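Local coordinates for unsaturated glucuronyl hydrolase (Streptococcus agalactiae, PDB 2ZZR), which hydrolyses unsaturated chondroitin, hyaluronan and heparin disaccharides, releasing the 4,5-unsaturated uronic acid from their non-reducing end, at residues 15-20 against 277-282; 23-28 against 388-393; 66-71 against 115-120. All blocks are in the same frame, centred on the assembly; numbering follows the deposited sequence.

Interaction 1. Residues 15-20 against 277-282; sequences KRFLNS and YFLNRL. With SO4 (sulfate ion), chain D.
The guanidinium of Arg-16 reaches the C-terminal end of helix 265-280 and the residues that follow, donating to the carbonyls of Leu-279 and Leu-282. NH1 of Arg-16 binds O of Leu-279 at 2.8 Å; the oxygen lies in the guanidinium plane, but the N-H...O angle is bent to 133°. The same oxygen takes the backbone N-H of Leu-282, and its two donors approach from opposite faces of the carbonyl plane. NH2 of Arg-16 donates to O of Leu-282, also at 2.8 Å, from well above the plane of that carbonyl and with a straighter angle of 150°.

These bonds fasten the short N-terminal helix 15-18 to a long helix of the alpha/alpha barrel of glycoside hydrolase family 88. The negative end of the helix dipole would be expected to favour a positive group at this position.

A water extends the polar network: it accepts from NH1 of Arg-16 and donates to OD1 of Asn-280 at 3.0 Å. Asn-280 is itself held by the N-terminal segment, its ND2 by Glu-9 and Ser-10 and its OD1 by the backbone of Glu-12. At another edge of the guanidinium a sulfate, probably from the crystallisation liquor, uses one oxygen for two bonds, O2 lying 2.8 Å from NE of Arg-16 and receiving NH2 as well. Lys-286 binds the same ion.

Apolar contacts centre on Phe-17, whose ring rests against Leu-279, CZ of Phe-17 lying 4.0 Å from CB of Leu-279 and equally near its CD2. CD1 of Leu-282 comes to the ring edge, 4.4 Å from CE1 of Phe-17. CG of Arg-16 sits between its backbone N and carbonyl carbon (chi1 72°) and lies over one face of the Phe-17 ring, offset toward the rim and 3.6 Å above its plane.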
loop_
_atom_site.group_PDB
_atom_site.type_symbol
_atom_site.label_atom_id
_atom_site.label_comp_id
_atom_site.label_asym_id
_atom_site.label_seq_id
_atom_site.Cartn_x
_atom_site.Cartn_y
_atom_site.Cartn_z
ATOM N N LYS A 15 -16.345 -20.946 -4.810
ATOM C CA LYS A 15 -15.535 -22.158 -4.962
ATOM C C LYS A 15 -14.227 -21.892 -5.714
ATOM O O LYS A 15 -13.247 -22.611 -5.532
ATOM C CB LYS A 15 -16.329 -23.275 -5.650
ATOM C CG LYS A 15 -17.498 -23.810 -4.830
ATOM C CD LYS A 15 -18.294 -24.852 -5.624
ATOM C CE LYS A 15 -19.632 -25.169 -4.961
ATOM N NZ LYS A 15 -19.471 -25.995 -3.728
ATOM N N ARG A 16 -14.220 -20.845 -6.540
ATOM C CA ARG A 16 -13.018 -20.409 -7.260
ATOM C C ARG A 16 -11.860 -20.120 -6.299
ATOM O O ARG A 16 -10.693 -20.227 -6.671
ATOM C CB ARG A 16 -13.319 -19.189 -8.152
ATOM C CG ARG A 16 -13.554 -17.864 -7.425
ATOM C CD ARG A 16 -14.204 -16.809 -8.330
ATOM N NE ARG A 16 -13.301 -16.389 -9.402
ATOM C CZ ARG A 16 -12.887 -15.141 -9.613
ATOM N NH1 ARG A 16 -13.314 -14.142 -8.850
ATOM N NH2 ARG A 16 -12.049 -14.890 -10.613
ATOM N N PHE A 17 -12.206 -19.771 -5.057
ATOM C CA PHE A 17 -11.223 -19.552 -3.995
ATOM C C PHE A 17 -11.160 -20.743 -3.032
ATOM O O PHE A 17 -10.081 -21.246 -2.720
ATOM C CB PHE A 17 -11.544 -18.263 -3.221
ATOM C CG PHE A 17 -11.650 -17.031 -4.090
ATOM C CD1 PHE A 17 -10.537 -16.543 -4.775
ATOM C CD2 PHE A 17 -12.853 -16.343 -4.199
ATOM C CE1 PHE A 17 -10.628 -15.402 -5.564
ATOM C CE2 PHE A 17 -12.956 -15.195 -4.988
ATOM C CZ PHE A 17 -11.840 -14.725 -5.676
ATOM N N LEU A 18 -12.328 -21.195 -2.577
ATOM C CA LEU A 18 -12.421 -22.242 -1.554
ATOM C C LEU A 18 -11.824 -23.597 -1.959
ATOM O O LEU A 18 -11.349 -24.342 -1.104
ATOM C CB LEU A 18 -13.874 -22.405 -1.092
ATOM C CG LEU A 18 -14.490 -21.277 -0.254
ATOM C CD1 LEU A 18 -15.989 -21.453 -0.153
ATOM C CD2 LEU A 18 -13.868 -21.196 1.139
ATOM N N ASN A 19 -11.836 -23.899 -3.257
ATOM C CA ASN A 19 -11.277 -25.153 -3.777
ATOM C C ASN A 19 -9.751 -25.180 -3.887
ATOM O O ASN A 19 -9.174 -26.193 -4.296
ATOM C CB ASN A 19 -11.878 -25.488 -5.150
ATOM C CG ASN A 19 -13.321 -25.958 -5.071
ATOM O OD1 ASN A 19 -13.898 -26.087 -3.989
ATOM N ND2 ASN A 19 -13.914 -26.221 -6.231
ATOM N N SER A 20 -9.099 -24.076 -3.530
ATOM C CA SER A 20 -7.646 -23.958 -3.663
ATOM C C SER A 20 -6.855 -24.612 -2.538
ATOM O O SER A 20 -7.370 -24.827 -1.437
ATOM C CB SER A 20 -7.244 -22.491 -3.757
ATOM O OG SER A 20 -7.776 -21.898 -4.928
ATOM N N TYR A 277 -15.880 -6.474 -4.242
ATOM C CA TYR A 277 -15.835 -5.810 -5.545
ATOM C C TYR A 277 -14.572 -6.220 -6.308
ATOM O O TYR A 277 -14.628 -6.582 -7.487
ATOM C CB TYR A 277 -15.885 -4.300 -5.341
ATOM C CG TYR A 277 -15.897 -3.493 -6.615
ATOM C CD1 TYR A 277 -17.101 -3.048 -7.166
ATOM C CD2 TYR A 277 -14.705 -3.158 -7.259
ATOM C CE1 TYR A 277 -17.113 -2.292 -8.344
ATOM C CE2 TYR A 277 -14.707 -2.405 -8.433
ATOM C CZ TYR A 277 -15.912 -1.984 -8.969
ATOM O OH TYR A 277 -15.913 -1.238 -10.130
ATOM N N PHE A 278 -13.439 -6.177 -5.607
ATOM C CA PHE A 278 -12.138 -6.528 -6.163
ATOM C C PHE A 278 -12.121 -8.003 -6.549
ATOM O O PHE A 278 -11.804 -8.343 -7.690
ATOM C CB PHE A 278 -11.050 -6.195 -5.128
ATOM C CG PHE A 278 -9.634 -6.282 -5.646
ATOM C CD1 PHE A 278 -9.029 -5.186 -6.259
ATOM C CD2 PHE A 278 -8.883 -7.440 -5.456
ATOM C CE1 PHE A 278 -7.704 -5.255 -6.717
ATOM C CE2 PHE A 278 -7.556 -7.517 -5.909
ATOM C CZ PHE A 278 -6.969 -6.420 -6.537
ATOM N N LEU A 279 -12.507 -8.874 -5.612
ATOM C CA LEU A 279 -12.484 -10.315 -5.851
ATOM C C LEU A 279 -13.320 -10.698 -7.068
ATOM O O LEU A 279 -12.895 -11.527 -7.871
ATOM C CB LEU A 279 -12.968 -11.086 -4.620
ATOM C CG LEU A 279 -12.087 -10.989 -3.366
ATOM C CD1 LEU A 279 -12.744 -11.755 -2.215
ATOM C CD2 LEU A 279 -10.661 -11.485 -3.624
ATOM N N ASN A 280 -14.491 -10.073 -7.199
ATOM C CA ASN A 280 -15.427 -10.379 -8.288
ATOM C C ASN A 280 -14.911 -9.983 -9.668
ATOM O O ASN A 280 -15.416 -10.462 -10.691
ATOM C CB ASN A 280 -16.784 -9.727 -8.024
ATOM C CG ASN A 280 -17.579 -10.457 -6.959
ATOM O OD1 ASN A 280 -17.282 -11.601 -6.628
ATOM N ND2 ASN A 280 -18.598 -9.800 -6.426
ATOM N N ARG A 281 -13.901 -9.118 -9.687
ATOM C CA ARG A 281 -13.344 -8.628 -10.943
ATOM C C ARG A 281 -11.944 -9.162 -11.249
ATOM O O ARG A 281 -11.291 -8.718 -12.196
ATOM C CB ARG A 281 -13.414 -7.104 -10.985
ATOM C CG ARG A 281 -14.841 -6.608 -11.163
ATOM C CD ARG A 281 -15.044 -5.184 -10.684
ATOM N NE ARG A 281 -16.456 -4.793 -10.773
ATOM C CZ ARG A 281 -17.407 -5.165 -9.913
ATOM N NH1 ARG A 281 -17.119 -5.943 -8.873
ATOM N NH2 ARG A 281 -18.657 -4.746 -10.088
ATOM N N LEU A 282 -11.504 -10.138 -10.453
ATOM C CA LEU A 282 -10.260 -10.864 -10.712
ATOM C C LEU A 282 -10.436 -11.867 -11.850
ATOM O O LEU A 282 -11.492 -12.495 -11.960
ATOM C CB LEU A 282 -9.784 -11.606 -9.456
ATOM C CG LEU A 282 -9.310 -10.767 -8.265
ATOM C CD1 LEU A 282 -8.918 -11.684 -7.122
ATOM C CD2 LEU A 282 -8.149 -9.848 -8.636
HETATM S S SO4 D . -12.407 -18.550 -12.192
HETATM O O1 SO4 D . -13.744 -18.774 -11.646
HETATM O O2 SO4 D . -11.697 -17.552 -11.399
HETATM O O3 SO4 D . -11.651 -19.801 -12.165
HETATM O O4 SO4 D . -12.521 -18.061 -13.563
HETATM O O HOH W 1 -15.551 -13.956 -7.178
#

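Interaction 2. Residues 23-28 against 388-393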
loop_
_atom_site.group_PDB
_atom_site.type_symbol
_atom_site.label_atom_id
_atom_site.label_comp_id
_atom_site.label_asym_id
_atom_site.label_seq_id
_atom_site.Cartn_x
_atom_site.Cartn_y
_atom_site.Cartn_z
ATOM N N LEU A 23 -1.250 -22.276 0.932
ATOM C CA LEU A 23 0.199 -22.190 0.808
ATOM C C LEU A 23 0.900 -22.831 1.997
ATOM O O LEU A 23 0.548 -22.574 3.149
ATOM C CB LEU A 23 0.646 -20.733 0.665
ATOM C CG LEU A 23 0.478 -20.092 -0.715
ATOM C CD1 LEU A 23 0.616 -18.583 -0.590
ATOM C CD2 LEU A 23 1.493 -20.661 -1.724
ATOM N N THR A 24 1.892 -23.667 1.707
ATOM C CA THR A 24 2.641 -24.344 2.756
ATOM C C THR A 24 3.848 -23.528 3.185
ATOM O O THR A 24 4.281 -22.609 2.482
ATOM C CB THR A 24 3.114 -25.745 2.316
ATOM O OG1 THR A 24 4.109 -25.610 1.296
ATOM C CG2 THR A 24 1.944 -26.580 1.803
ATOM N N LYS A 25 4.398 -23.877 4.343
ATOM C CA LYS A 25 5.573 -23.206 4.858
ATOM C C LYS A 25 6.743 -23.258 3.870
ATOM O O LYS A 25 7.403 -22.244 3.642
ATOM C CB LYS A 25 5.975 -23.781 6.218
ATOM C CG LYS A 25 7.118 -23.036 6.873
ATOM C CD LYS A 25 7.486 -23.625 8.215
ATOM C CE LYS A 25 8.718 -22.939 8.772
ATOM N NZ LYS A 25 9.259 -23.642 9.967
ATOM N N ILE A 26 6.988 -24.426 3.276
ATOM C CA ILE A 26 8.084 -24.554 2.312
ATOM C C ILE A 26 7.861 -23.710 1.058
ATOM O O ILE A 26 8.807 -23.124 0.538
ATOM C CB ILE A 26 8.428 -26.043 1.960
ATOM C CG1 ILE A 26 9.742 -26.125 1.173
ATOM C CG2 ILE A 26 7.305 -26.715 1.191
ATOM C CD1 ILE A 26 10.955 -25.639 1.945
ATOM N N GLU A 27 6.614 -23.624 0.596
ATOM C CA GLU A 27 6.290 -22.813 -0.585
ATOM C C GLU A 27 6.579 -21.332 -0.334
ATOM O O GLU A 27 7.225 -20.667 -1.154
ATOM C CB GLU A 27 4.839 -23.017 -1.020
ATOM C CG GLU A 27 4.582 -24.353 -1.726
ATOM C CD GLU A 27 3.112 -24.604 -1.997
ATOM O OE1 GLU A 27 2.275 -24.311 -1.117
ATOM O OE2 GLU A 27 2.788 -25.102 -3.095
ATOM N N VAL A 28 6.116 -20.825 0.806
ATOM C CA VAL A 28 6.357 -19.430 1.181
ATOM C C VAL A 28 7.843 -19.176 1.468
ATOM O O VAL A 28 8.409 -18.162 1.042
ATOM C CB VAL A 28 5.442 -18.992 2.360
ATOM C CG1 VAL A 28 5.789 -17.585 2.841
ATOM C CG2 VAL A 28 3.978 -19.064 1.930
ATOM N N ARG A 388 4.167 -11.763 6.217
ATOM C CA ARG A 388 2.899 -11.900 6.947
ATOM C C ARG A 388 2.478 -13.363 7.105
ATOM O O ARG A 388 2.070 -13.784 8.192
ATOM C CB ARG A 388 1.777 -11.125 6.249
ATOM C CG ARG A 388 1.711 -9.642 6.617
ATOM C CD ARG A 388 0.669 -8.933 5.748
ATOM N NE ARG A 388 0.424 -7.564 6.206
ATOM C CZ ARG A 388 -0.408 -7.241 7.196
ATOM N NH1 ARG A 388 -1.099 -8.184 7.835
ATOM N NH2 ARG A 388 -0.552 -5.971 7.554
ATOM N N PHE A 389 2.567 -14.129 6.019
ATOM C CA PHE A 389 2.137 -15.530 6.025
ATOM C C PHE A 389 3.080 -16.398 6.846
ATOM O O PHE A 389 2.651 -17.372 7.483
ATOM C CB PHE A 389 2.077 -16.063 4.594
ATOM C CG PHE A 389 0.765 -15.840 3.911
ATOM C CD1 PHE A 389 0.201 -14.565 3.835
ATOM C CD2 PHE A 389 0.101 -16.902 3.310
ATOM C CE1 PHE A 389 -1.012 -14.361 3.180
ATOM C CE2 PHE A 389 -1.109 -16.708 2.654
ATOM C CZ PHE A 389 -1.666 -15.435 2.590
ATOM N N TYR A 390 4.356 -16.029 6.821
ATOM C CA TYR A 390 5.437 -16.853 7.358
ATOM C C TYR A 390 5.642 -16.729 8.867
ATOM O O TYR A 390 6.020 -17.699 9.539
ATOM C CB TYR A 390 6.739 -16.514 6.635
ATOM C CG TYR A 390 7.852 -17.495 6.912
ATOM C CD1 TYR A 390 7.850 -18.759 6.319
ATOM C CD2 TYR A 390 8.899 -17.160 7.761
ATOM C CE1 TYR A 390 8.874 -19.667 6.566
ATOM C CE2 TYR A 390 9.928 -18.067 8.024
ATOM C CZ TYR A 390 9.903 -19.310 7.422
ATOM O OH TYR A 390 10.922 -20.200 7.667
ATOM N N LYS A 391 5.423 -15.536 9.401
ATOM C CA LYS A 391 5.654 -15.304 10.817
ATOM C C LYS A 391 4.504 -14.508 11.402
ATOM O O LYS A 391 3.582 -14.130 10.681
ATOM C CB LYS A 391 6.986 -14.576 11.034
ATOM C CG LYS A 391 7.042 -13.153 10.493
ATOM C CD LYS A 391 8.401 -12.504 10.732
ATOM C CE LYS A 391 8.571 -12.090 12.193
ATOM N NZ LYS A 391 9.851 -11.365 12.414
ATOM N N ASP A 392 4.550 -14.283 12.708
ATOM C CA ASP A 392 3.645 -13.329 13.330
ATOM C C ASP A 392 4.320 -11.974 13.195
ATOM O O ASP A 392 5.133 -11.585 14.030
ATOM C CB ASP A 392 3.394 -13.689 14.800
ATOM C CG ASP A 392 2.535 -12.655 15.522
ATOM O OD1 ASP A 392 2.632 -12.564 16.760
ATOM O OD2 ASP A 392 1.768 -11.920 14.852
ATOM N N TRP A 393 4.000 -11.271 12.111
ATOM C CA TRP A 393 4.735 -10.055 11.771
ATOM C C TRP A 393 4.206 -8.818 12.500
ATOM O O TRP A 393 3.012 -8.524 12.459
ATOM C CB TRP A 393 4.749 -9.837 10.250
ATOM C CG TRP A 393 5.482 -8.583 9.852
ATOM C CD1 TRP A 393 6.797 -8.294 10.078
ATOM C CD2 TRP A 393 4.933 -7.449 9.160
ATOM N NE1 TRP A 393 7.104 -7.044 9.574
ATOM C CE2 TRP A 393 5.980 -6.508 9.003
ATOM C CE3 TRP A 393 3.662 -7.140 8.655
ATOM C CZ2 TRP A 393 5.796 -5.271 8.364
ATOM C CZ3 TRP A 393 3.477 -5.907 8.021
ATOM C CH2 TRP A 393 4.543 -4.993 7.877
#
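Tyr-390 and Phe-389, at the end of helix 376-390, pack on Val-28, Lys-25 and Leu-23 around the first turn of helix 25-46. In this alpha/alpha barrel the contact brings the first long helix of the chain against the last. The backbones come nearest at Val-28 and Tyr-390, whose CA atoms are 6.8 Å apart.

Tyr-390 has the most surface covered. Its CG is anti to the backbone N (chi1 -168°), and its side chain and the extended chain of Lys-25 cross obliquely. CG of Lys-25 is 3.8 Å from CE1 of Tyr-390, and farther along the chain CE of Lys-25 meets the phenol oxygen OH at 3.7 Å. It is thus the aliphatic part of the lysine that touches the tyrosine, while the phenol is hydrogen-bonded to the carboxylate of Glu-29, one residue beyond Val-28.

Val-28 enters between the two aromatic residues with its CG1 branch. That methyl is 4.1 Å from CB of Tyr-390 and 4.4 Å from CB of Phe-389, so it meets the bases of both side chains, and the valine and tyrosine run past each other in opposite directions.

Phe-389 turns to Leu-23, just ahead of the helix; the two side chains meet roughly at right angles, with CD1 of Leu-23 lying 4.1 Å from CE2 of Phe-389. His-336 and His-315 also meet the phenylalanine ring, tying it to helices 328-346 and 304-318.

A capping box starts helix 25-46. Glu-27 N donates to OG1 of Thr-24 at 3.3 Å. In return Thr-24 N donates to the anti lone pair of OE1 of Glu-27 in a nearly straight bond of 2.9 Å.

Interaction 3. Residues 66-71 against 115-120; sequences TEWTNG and LGFLYT
Trp-68 and Phe-117 form the aromatic part of the contact, their side chains running alongside each other in the same direction. CD1 of Phe-117 comes 3.6 Å from both CE3 and CZ3 of Trp-68, and the ring planes are inclined at 55°, neither stacked nor perpendicular. The indole N-H is engaged elsewhere, with Tyr-363.

Leu-118 makes van der Waals contacts with the main chain. Its CD2 methyl presses on the turn before helix 70-84, lying 3.3 Å from O of Glu-67 and 3.6 Å from O of Trp-68. Arg-103 donates to the Glu-67 oxygen.

Backbone meets backbone at Gly-71, where the absence of a side chain lets its CA approach to 4.2 Å from CA of Leu-118. The Gly-71 CA also makes a C-H...O contact of 3.4 Å with O of Leu-118. A water links the two segments, donating to Trp-68 O at 2.8 Å; it also accepts a weak bond from Gly-71 N and donates a weak one to Phe-117 O.

The Phe-117 ring also meets those of Phe-72 and the substrate-binding Trp-250, and its side chain touches Asp-174. With Asp-114, the assigned nucleophile, directly ahead of helix 115-130, and Asp-174 the assigned proton donor, this contact of turn and helix probably forms part of the substrate-pocket wall in the alpha/alpha barrel of family 88.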
loop_
_atom_site.group_PDB
_atom_site.type_symbol
_atom_site.label_atom_id
_atom_site.label_comp_id
_atom_site.label_asym_id
_atom_site.label_seq_id
_atom_site.Cartn_x
_atom_site.Cartn_y
_atom_site.Cartn_z
ATOM N N THR A 66 14.556 11.335 -3.365
ATOM C CA THR A 66 13.690 12.477 -3.676
ATOM C C THR A 66 12.334 12.083 -4.274
ATOM O O THR A 66 11.564 12.950 -4.683
ATOM C CB THR A 66 14.381 13.465 -4.653
ATOM O OG1 THR A 66 14.682 12.785 -5.873
ATOM C CG2 THR A 66 15.665 14.043 -4.048
ATOM N N GLU A 67 12.036 10.787 -4.326
ATOM C CA GLU A 67 10.739 10.326 -4.836
ATOM C C GLU A 67 9.757 10.000 -3.705
ATOM O O GLU A 67 10.060 10.229 -2.537
ATOM C CB GLU A 67 10.909 9.129 -5.780
ATOM C CG GLU A 67 10.876 9.491 -7.279
ATOM C CD GLU A 67 9.498 9.880 -7.786
ATOM O OE1 GLU A 67 8.571 10.041 -6.967
ATOM O OE2 GLU A 67 9.348 10.038 -9.021
ATOM N N TRP A 68 8.575 9.495 -4.060
ATOM C CA TRP A 68 7.590 9.064 -3.060
ATOM C C TRP A 68 7.777 7.593 -2.687
ATOM O O TRP A 68 7.103 7.087 -1.787
ATOM C CB TRP A 68 6.148 9.299 -3.552
ATOM C CG TRP A 68 5.682 8.404 -4.683
ATOM C CD1 TRP A 68 5.870 8.610 -6.023
ATOM C CD2 TRP A 68 4.936 7.182 -4.569
ATOM N NE1 TRP A 68 5.296 7.594 -6.746
ATOM C CE2 TRP A 68 4.716 6.702 -5.881
ATOM C CE3 TRP A 68 4.437 6.442 -3.483
ATOM C CZ2 TRP A 68 4.024 5.508 -6.143
ATOM C CZ3 TRP A 68 3.742 5.256 -3.741
ATOM C CH2 TRP A 68 3.541 4.803 -5.065
ATOM N N THR A 69 8.715 6.940 -3.371
ATOM C CA THR A 69 8.834 5.479 -3.384
ATOM C C THR A 69 10.070 4.934 -2.658
ATOM O O THR A 69 10.222 3.714 -2.531
ATOM C CB THR A 69 8.905 4.963 -4.827
ATOM O OG1 THR A 69 9.869 5.732 -5.565
ATOM C CG2 THR A 69 7.551 5.067 -5.512
ATOM N N ASN A 70 10.953 5.822 -2.205
ATOM C CA ASN A 70 12.245 5.386 -1.641
ATOM C C ASN A 70 12.127 4.462 -0.429
ATOM O O ASN A 70 12.942 3.549 -0.266
ATOM C CB ASN A 70 13.119 6.578 -1.280
ATOM C CG ASN A 70 13.437 7.434 -2.479
ATOM O OD1 ASN A 70 14.483 7.270 -3.120
ATOM N ND2 ASN A 70 12.530 8.338 -2.805
ATOM N N GLY A 71 11.115 4.704 0.397
ATOM C CA GLY A 71 10.869 3.916 1.614
ATOM C C GLY A 71 10.568 2.449 1.366
ATOM O O GLY A 71 10.839 1.612 2.232
ATOM N N LEU A 115 4.272 11.013 3.043
ATOM C CA LEU A 115 5.225 10.904 4.160
ATOM C C LEU A 115 5.211 9.510 4.798
ATOM O O LEU A 115 6.252 9.010 5.238
ATOM C CB LEU A 115 4.948 11.981 5.220
ATOM C CG LEU A 115 5.566 13.381 5.054
ATOM C CD1 LEU A 115 7.088 13.331 5.134
ATOM C CD2 LEU A 115 5.126 14.050 3.761
ATOM N N GLY A 116 4.034 8.891 4.833
ATOM C CA GLY A 116 3.876 7.546 5.379
ATOM C C GLY A 116 4.534 6.484 4.520
ATOM O O GLY A 116 5.287 5.654 5.028
ATOM N N PHE A 117 4.270 6.503 3.216
ATOM C CA PHE A 117 4.954 5.590 2.294
ATOM C C PHE A 117 6.473 5.695 2.437
ATOM O O PHE A 117 7.183 4.689 2.360
ATOM C CB PHE A 117 4.590 5.884 0.835
ATOM C CG PHE A 117 3.229 5.380 0.413
ATOM C CD1 PHE A 117 2.451 6.129 -0.465
ATOM C CD2 PHE A 117 2.741 4.152 0.853
ATOM C CE1 PHE A 117 1.199 5.671 -0.880
ATOM C CE2 PHE A 117 1.490 3.686 0.439
ATOM C CZ PHE A 117 0.724 4.445 -0.431
ATOM N N LEU A 118 6.960 6.918 2.628
ATOM C CA LEU A 118 8.393 7.165 2.721
ATOM C C LEU A 118 8.986 6.736 4.057
ATOM O O LEU A 118 10.014 6.053 4.089
ATOM C CB LEU A 118 8.700 8.644 2.456
ATOM C CG LEU A 118 8.666 9.052 0.979
ATOM C CD1 LEU A 118 8.712 10.560 0.839
ATOM C CD2 LEU A 118 9.799 8.395 0.179
ATOM N N TYR A 119 8.333 7.129 5.148
ATOM C CA TYR A 119 8.922 6.999 6.485
ATOM C C TYR A 119 8.502 5.767 7.269
ATOM O O TYR A 119 9.241 5.309 8.136
ATOM C CB TYR A 119 8.729 8.287 7.290
ATOM C CG TYR A 119 9.676 9.359 6.792
ATOM C CD1 TYR A 119 10.900 9.581 7.423
ATOM C CD2 TYR A 119 9.380 10.102 5.646
ATOM C CE1 TYR A 119 11.788 10.536 6.945
ATOM C CE2 TYR A 119 10.266 11.057 5.157
ATOM C CZ TYR A 119 11.467 11.268 5.809
ATOM O OH TYR A 119 12.357 12.203 5.327
ATOM N N THR A 120 7.323 5.228 6.966
ATOM C CA THR A 120 6.836 4.047 7.697
ATOM C C THR A 120 7.662 2.760 7.456
ATOM O O THR A 120 8.105 2.135 8.431
ATOM C CB THR A 120 5.325 3.803 7.464
ATOM O OG1 THR A 120 4.590 4.955 7.908
ATOM C CG2 THR A 120 4.862 2.556 8.236
HETATM O O HOH W 2 8.362 5.151 -0.139
#

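In the fold
From the N terminus the chain first enters interaction 1, where residues 15-20 close a loop of more than 250 residues onto the end of helix 265-280. Just afterwards residues 23-28 open interaction 2, completed only at 388-393 near the C terminus. Because the segments alternate, these two loops cross: the N-terminal region is joined first to a late barrel helix, then to the last one. Interaction 3, between 66-71 and 115-120, closes a much shorter, largely helical loop nested within both. It lies beside the active site, on the other side of the chain's centre from interaction 1, with their centres about 32 Å apart.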